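Octaprenyl-diphosphate synthase (PDB 3RMG) probably acts as a magnesium-dependent prenyltransferase of the FPP/GGPP synthase family, joining isoprenyl diphosphate units into longer chains. Local coordinates at residues 71-85 with 115-129. Residues are numbered along the deposited sequence; the frame is centred on the assembly and turned at random.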
loop_
_atom_site.group_PDB
_atom_site.type_symbol
_atom_site.label_atom_id
_atom_site.label_comp_id
_atom_site.label_asym_id
_atom_site.label_seq_id
_atom_site.Cartn_x
_atom_site.Cartn_y
_atom_site.Cartn_z
ATOM N N HIS A 71 -7.592 -10.179 -14.193
ATOM C CA HIS A 71 -7.408 -9.586 -12.854
ATOM C C HIS A 71 -5.928 -9.573 -12.448
ATOM O O HIS A 71 -5.425 -8.583 -11.909
ATOM C CB HIS A 71 -8.277 -10.264 -11.789
ATOM C CG HIS A 71 -9.709 -9.830 -11.826
ATOM N ND1 HIS A 71 -10.096 -8.529 -11.575
ATOM C CD2 HIS A 71 -10.848 -10.516 -12.106
ATOM C CE1 HIS A 71 -11.411 -8.435 -11.695
ATOM N NE2 HIS A 71 -11.890 -9.626 -12.010
ATOM N N ALA A 72 -5.221 -10.661 -12.737
ATOM C CA ALA A 72 -3.774 -10.683 -12.531
ATOM C C ALA A 72 -3.109 -9.484 -13.201
ATOM O O ALA A 72 -2.365 -8.737 -12.570
ATOM C CB ALA A 72 -3.184 -11.964 -13.050
ATOM N N ALA A 73 -3.396 -9.295 -14.480
ATOM C CA ALA A 73 -2.768 -8.232 -15.245
ATOM C C ALA A 73 -3.087 -6.858 -14.661
ATOM O O ALA A 73 -2.204 -6.018 -14.506
ATOM C CB ALA A 73 -3.181 -8.318 -16.713
ATOM N N VAL A 74 -4.356 -6.631 -14.344
ATOM C CA VAL A 74 -4.753 -5.413 -13.655
ATOM C C VAL A 74 -4.015 -5.275 -12.315
ATOM O O VAL A 74 -3.411 -4.236 -12.007
ATOM C CB VAL A 74 -6.267 -5.395 -13.427
ATOM C CG1 VAL A 74 -6.699 -4.153 -12.619
ATOM C CG2 VAL A 74 -6.974 -5.437 -14.775
ATOM N N SER A 75 -4.041 -6.334 -11.524
ATOM C CA SER A 75 -3.393 -6.278 -10.225
ATOM C C SER A 75 -1.953 -5.818 -10.357
ATOM O O SER A 75 -1.545 -4.868 -9.698
ATOM C CB SER A 75 -3.424 -7.634 -9.541
ATOM O OG SER A 75 -2.722 -7.562 -8.319
ATOM N N LEU A 76 -1.182 -6.498 -11.207
ATOM C CA LEU A 76 0.238 -6.206 -11.325
ATOM C C LEU A 76 0.472 -4.834 -11.932
ATOM O O LEU A 76 1.367 -4.115 -11.518
ATOM C CB LEU A 76 0.961 -7.297 -12.116
ATOM C CG LEU A 76 1.186 -8.617 -11.348
ATOM C CD1 LEU A 76 1.690 -9.697 -12.264
ATOM C CD2 LEU A 76 2.142 -8.440 -10.166
ATOM N N GLU A 77 -0.364 -4.445 -12.882
ATOM C CA GLU A 77 -0.262 -3.108 -13.448
ATOM C C GLU A 77 -0.582 -2.016 -12.411
ATOM O O GLU A 77 0.043 -0.958 -12.392
ATOM C CB GLU A 77 -1.160 -2.987 -14.679
ATOM C CG GLU A 77 -0.817 -1.815 -15.584
ATOM C CD GLU A 77 0.474 -2.026 -16.361
ATOM O OE1 GLU A 77 1.076 -3.113 -16.241
ATOM O OE2 GLU A 77 0.888 -1.104 -17.095
ATOM N N LEU A 78 -1.552 -2.271 -11.544
ATOM C CA LEU A 78 -1.845 -1.339 -10.462
ATOM C C LEU A 78 -0.679 -1.231 -9.472
ATOM O O LEU A 78 -0.345 -0.133 -8.998
ATOM C CB LEU A 78 -3.122 -1.758 -9.724
ATOM C CG LEU A 78 -4.397 -1.652 -10.560
ATOM C CD1 LEU A 78 -5.604 -2.172 -9.799
ATOM C CD2 LEU A 78 -4.594 -0.222 -11.007
ATOM N N LEU A 79 -0.074 -2.369 -9.145
ATOM C CA LEU A 79 1.065 -2.381 -8.220
ATOM C C LEU A 79 2.211 -1.525 -8.765
ATOM O O LEU A 79 2.821 -0.733 -8.040
ATOM C CB LEU A 79 1.541 -3.819 -7.973
ATOM C CG LEU A 79 2.827 -4.020 -7.171
ATOM C CD1 LEU A 79 2.713 -3.335 -5.832
ATOM C CD2 LEU A 79 3.092 -5.499 -6.973
ATOM N N HIS A 80 2.496 -1.696 -10.053
ATOM C CA HIS A 80 3.524 -0.928 -10.730
ATOM C C HIS A 80 3.182 0.561 -10.713
ATOM O O HIS A 80 4.000 1.403 -10.337
ATOM C CB HIS A 80 3.641 -1.408 -12.166
ATOM C CG HIS A 80 4.546 -0.569 -13.011
ATOM N ND1 HIS A 80 5.858 -0.316 -12.673
ATOM C CD2 HIS A 80 4.336 0.049 -14.198
ATOM C CE1 HIS A 80 6.417 0.426 -13.612
ATOM N NE2 HIS A 80 5.515 0.662 -14.548
ATOM N N THR A 81 1.960 0.887 -11.113
ATOM C CA THR A 81 1.536 2.274 -11.117
ATOM C C THR A 81 1.675 2.892 -9.741
ATOM O O THR A 81 2.145 4.023 -9.613
ATOM C CB THR A 81 0.078 2.435 -11.568
ATOM O OG1 THR A 81 -0.179 1.572 -12.685
ATOM C CG2 THR A 81 -0.183 3.877 -11.966
ATOM N N ALA A 82 1.262 2.160 -8.710
ATOM C CA ALA A 82 1.328 2.701 -7.358
ATOM C C ALA A 82 2.759 3.035 -6.921
ATOM O O ALA A 82 2.987 4.032 -6.249
ATOM C CB ALA A 82 0.662 1.758 -6.358
ATOM N N SER A 83 3.725 2.201 -7.279
ATOM C CA SER A 83 5.088 2.468 -6.834
ATOM C C SER A 83 5.730 3.610 -7.632
ATOM O O SER A 83 6.459 4.417 -7.066
ATOM C CB SER A 83 5.944 1.206 -6.840
ATOM O OG SER A 83 6.116 0.716 -8.151
ATOM N N LEU A 84 5.437 3.709 -8.929
ATOM C CA LEU A 84 5.824 4.914 -9.681
ATOM C C LEU A 84 5.286 6.178 -9.001
ATOM O O LEU A 84 6.011 7.160 -8.835
ATOM C CB LEU A 84 5.342 4.865 -11.135
ATOM C CG LEU A 84 6.032 3.855 -12.052
ATOM C CD1 LEU A 84 5.430 3.880 -13.448
ATOM C CD2 LEU A 84 7.526 4.111 -12.115
ATOM N N VAL A 85 4.022 6.154 -8.599
ATOM C CA VAL A 85 3.430 7.312 -7.933
ATOM C C VAL A 85 4.113 7.621 -6.606
ATOM O O VAL A 85 4.305 8.783 -6.251
ATOM C CB VAL A 85 1.939 7.101 -7.660
ATOM C CG1 VAL A 85 1.394 8.236 -6.807
ATOM C CG2 VAL A 85 1.180 6.993 -8.969
ATOM N N GLY A 115 -1.506 6.566 -4.193
ATOM C CA GLY A 115 -0.663 5.381 -4.255
ATOM C C GLY A 115 -1.156 4.260 -3.361
ATOM O O GLY A 115 -1.163 3.100 -3.769
ATOM N N ASP A 116 -1.572 4.590 -2.139
ATOM C CA ASP A 116 -2.045 3.558 -1.211
ATOM C C ASP A 116 -3.354 2.938 -1.719
ATOM O O ASP A 116 -3.596 1.739 -1.547
ATOM C CB ASP A 116 -2.226 4.114 0.209
ATOM C CG ASP A 116 -0.899 4.407 0.909
ATOM O OD1 ASP A 116 0.166 4.107 0.324
ATOM O OD2 ASP A 116 -0.925 4.938 2.051
ATOM N N TYR A 117 -4.194 3.764 -2.338
ATOM C CA TYR A 117 -5.427 3.287 -2.957
ATOM C C TYR A 117 -5.113 2.334 -4.103
ATOM O O TYR A 117 -5.462 1.151 -4.050
ATOM C CB TYR A 117 -6.267 4.453 -3.479
ATOM C CG TYR A 117 -7.637 4.028 -3.949
ATOM C CD1 TYR A 117 -8.546 3.474 -3.059
ATOM C CD2 TYR A 117 -8.023 4.181 -5.273
ATOM C CE1 TYR A 117 -9.801 3.079 -3.470
ATOM C CE2 TYR A 117 -9.282 3.791 -5.698
ATOM C CZ TYR A 117 -10.167 3.238 -4.789
ATOM O OH TYR A 117 -11.425 2.843 -5.190
ATOM N N LEU A 118 -4.449 2.851 -5.138
ATOM C CA LEU A 118 -4.010 2.001 -6.248
ATOM C C LEU A 118 -3.464 0.682 -5.718
ATOM O O LEU A 118 -3.780 -0.390 -6.235
ATOM C CB LEU A 118 -2.961 2.712 -7.092
ATOM C CG LEU A 118 -3.510 3.896 -7.889
ATOM C CD1 LEU A 118 -2.401 4.855 -8.298
ATOM C CD2 LEU A 118 -4.267 3.403 -9.106
ATOM N N LEU A 119 -2.673 0.769 -4.656
ATOM C CA LEU A 119 -2.046 -0.395 -4.029
ATOM C C LEU A 119 -3.055 -1.352 -3.391
ATOM O O LEU A 119 -2.886 -2.576 -3.414
ATOM C CB LEU A 119 -1.070 0.100 -2.975
ATOM C CG LEU A 119 0.123 -0.741 -2.559
ATOM C CD1 LEU A 119 1.056 -0.944 -3.739
ATOM C CD2 LEU A 119 0.839 0.000 -1.450
ATOM N N ALA A 120 -4.103 -0.797 -2.797
ATOM C CA ALA A 120 -5.165 -1.633 -2.246
ATOM C C ALA A 120 -5.996 -2.194 -3.392
ATOM O O ALA A 120 -6.305 -3.385 -3.437
ATOM C CB ALA A 120 -6.042 -0.827 -1.291
ATOM N N THR A 121 -6.366 -1.332 -4.327
ATOM C CA THR A 121 -7.114 -1.809 -5.481
ATOM C C THR A 121 -6.314 -2.952 -6.128
ATOM O O THR A 121 -6.869 -4.025 -6.427
ATOM C CB THR A 121 -7.422 -0.687 -6.465
ATOM O OG1 THR A 121 -8.114 0.362 -5.772
ATOM C CG2 THR A 121 -8.303 -1.204 -7.603
ATOM N N SER A 122 -5.006 -2.752 -6.287
ATOM C CA SER A 122 -4.148 -3.820 -6.800
ATOM C C SER A 122 -4.418 -5.136 -6.075
ATOM O O SER A 122 -4.543 -6.187 -6.714
ATOM C CB SER A 122 -2.671 -3.442 -6.682
ATOM O OG SER A 122 -2.363 -2.354 -7.535
ATOM N N LEU A 123 -4.528 -5.080 -4.747
ATOM C CA LEU A 123 -4.772 -6.294 -3.943
ATOM C C LEU A 123 -6.153 -6.931 -4.138
ATOM O O LEU A 123 -6.299 -8.169 -4.131
ATOM C CB LEU A 123 -4.533 -5.994 -2.459
ATOM N N VAL A 124 -7.171 -6.082 -4.284
ATOM C CA VAL A 124 -8.526 -6.531 -4.585
ATOM C C VAL A 124 -8.520 -7.358 -5.864
ATOM O O VAL A 124 -9.044 -8.482 -5.907
ATOM C CB VAL A 124 -9.489 -5.337 -4.782
ATOM C CG1 VAL A 124 -10.906 -5.834 -5.133
ATOM C CG2 VAL A 124 -9.500 -4.456 -3.547
ATOM N N HIS A 125 -7.908 -6.814 -6.914
ATOM C CA HIS A 125 -7.862 -7.554 -8.174
ATOM C C HIS A 125 -7.166 -8.903 -7.994
ATOM O O HIS A 125 -7.634 -9.927 -8.486
ATOM C CB HIS A 125 -7.245 -6.712 -9.278
ATOM C CG HIS A 125 -8.186 -5.687 -9.839
ATOM N ND1 HIS A 125 -9.204 -6.009 -10.714
ATOM C CD2 HIS A 125 -8.268 -4.348 -9.644
ATOM C CE1 HIS A 125 -9.862 -4.911 -11.043
ATOM N NE2 HIS A 125 -9.314 -3.890 -10.406
ATOM N N ALA A 126 -6.068 -8.930 -7.251
ATOM C CA ALA A 126 -5.408 -10.208 -7.031
ATOM C C ALA A 126 -6.379 -11.215 -6.407
ATOM O O ALA A 126 -6.403 -12.388 -6.773
ATOM C CB ALA A 126 -4.171 -10.027 -6.167
ATOM N N GLU A 127 -7.190 -10.754 -5.463
ATOM C CA GLU A 127 -8.125 -11.644 -4.783
ATOM C C GLU A 127 -9.235 -12.079 -5.745
ATOM O O GLU A 127 -9.587 -13.265 -5.838
ATOM C CB GLU A 127 -8.675 -10.957 -3.532
ATOM C CG GLU A 127 -9.624 -11.811 -2.721
ATOM C CD GLU A 127 -11.015 -11.822 -3.325
ATOM O OE1 GLU A 127 -11.452 -10.743 -3.828
ATOM O OE2 GLU A 127 -11.647 -12.904 -3.291
ATOM N N GLN A 128 -9.751 -11.126 -6.509
ATOM C CA GLN A 128 -10.706 -11.457 -7.577
ATOM C C GLN A 128 -10.227 -12.495 -8.607
ATOM O O GLN A 128 -11.056 -13.007 -9.374
ATOM C CB GLN A 128 -11.175 -10.201 -8.296
ATOM C CG GLN A 128 -12.003 -9.251 -7.437
ATOM C CD GLN A 128 -12.524 -8.091 -8.248
ATOM O OE1 GLN A 128 -11.885 -7.039 -8.331
ATOM N NE2 GLN A 128 -13.677 -8.288 -8.891
ATOM N N THR A 129 -8.923 -12.818 -8.639
ATOM C CA THR A 129 -8.461 -13.965 -9.444
ATOM C C THR A 129 -8.909 -15.290 -8.841
ATOM O O THR A 129 -8.787 -16.354 -9.467
ATOM C CB THR A 129 -6.911 -14.072 -9.560
ATOM O OG1 THR A 129 -6.365 -14.585 -8.333
ATOM C CG2 THR A 129 -6.268 -12.734 -9.911
#
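His-71 and His-125 meet rim to rim, their ring planes 33° apart, ND1 of His-71 lying 2.8 Å from ND1 of His-125 in a hydrogen bond that either ring could donate. Imidazole suits both places because one flat ring offers a polar edge to its mate and a face to carbon. Thus CB of Gln-128 stands squarely over the His-71 ring, 3.7 Å from its centroid, while CG1 of Val-74 lies over the centre of the His-125 ring. CG of His-71 is anti to the carbonyl carbon (chi1 -78°), which carries the ring out to His-125. Replacing this histidine by an alanine is likely to leave ND1 of His-125 without its ring partner and to remove the face that CB of Gln-128 lies over.

One turn further, OG of Ser-75 donates to Ser-122 O at 2.8 Å, from the face of that carbonyl opposite Ala-126 N. Serine is small enough for the CA atoms of Ser-75 and Ser-122 to approach within 4.3 Å, and its hydroxyl finds a backbone acceptor.

Segments 71-85 and 115-129 run antiparallel, their axes at 162° and 7.7 Å apart at closest approach, in the all-helical fold of the isoprenoid synthases. Packing is knobs-into-holes: Leu-78 fits among Leu-118, Thr-121, Ser-122 and His-125, and Leu-118 enters the hole formed by Leu-78, Thr-81, Ala-82 and Val-85. CB of Ala-82, a short side chain, lies 3.4 Å from Gly-115 O, where the helices again come close, and CD1 of Leu-119 touches CD1 of Leu-79 at 3.6 Å.

Farther out, Val-138 and Leu-141 of helix 132-154 pack on Ser-75 and Leu-79, respectively. Helix 102-128 also faces the second subunit, where Leu-119 meets Leu-119 of that chain and Glu-127 forms a salt bridge with its Arg-136.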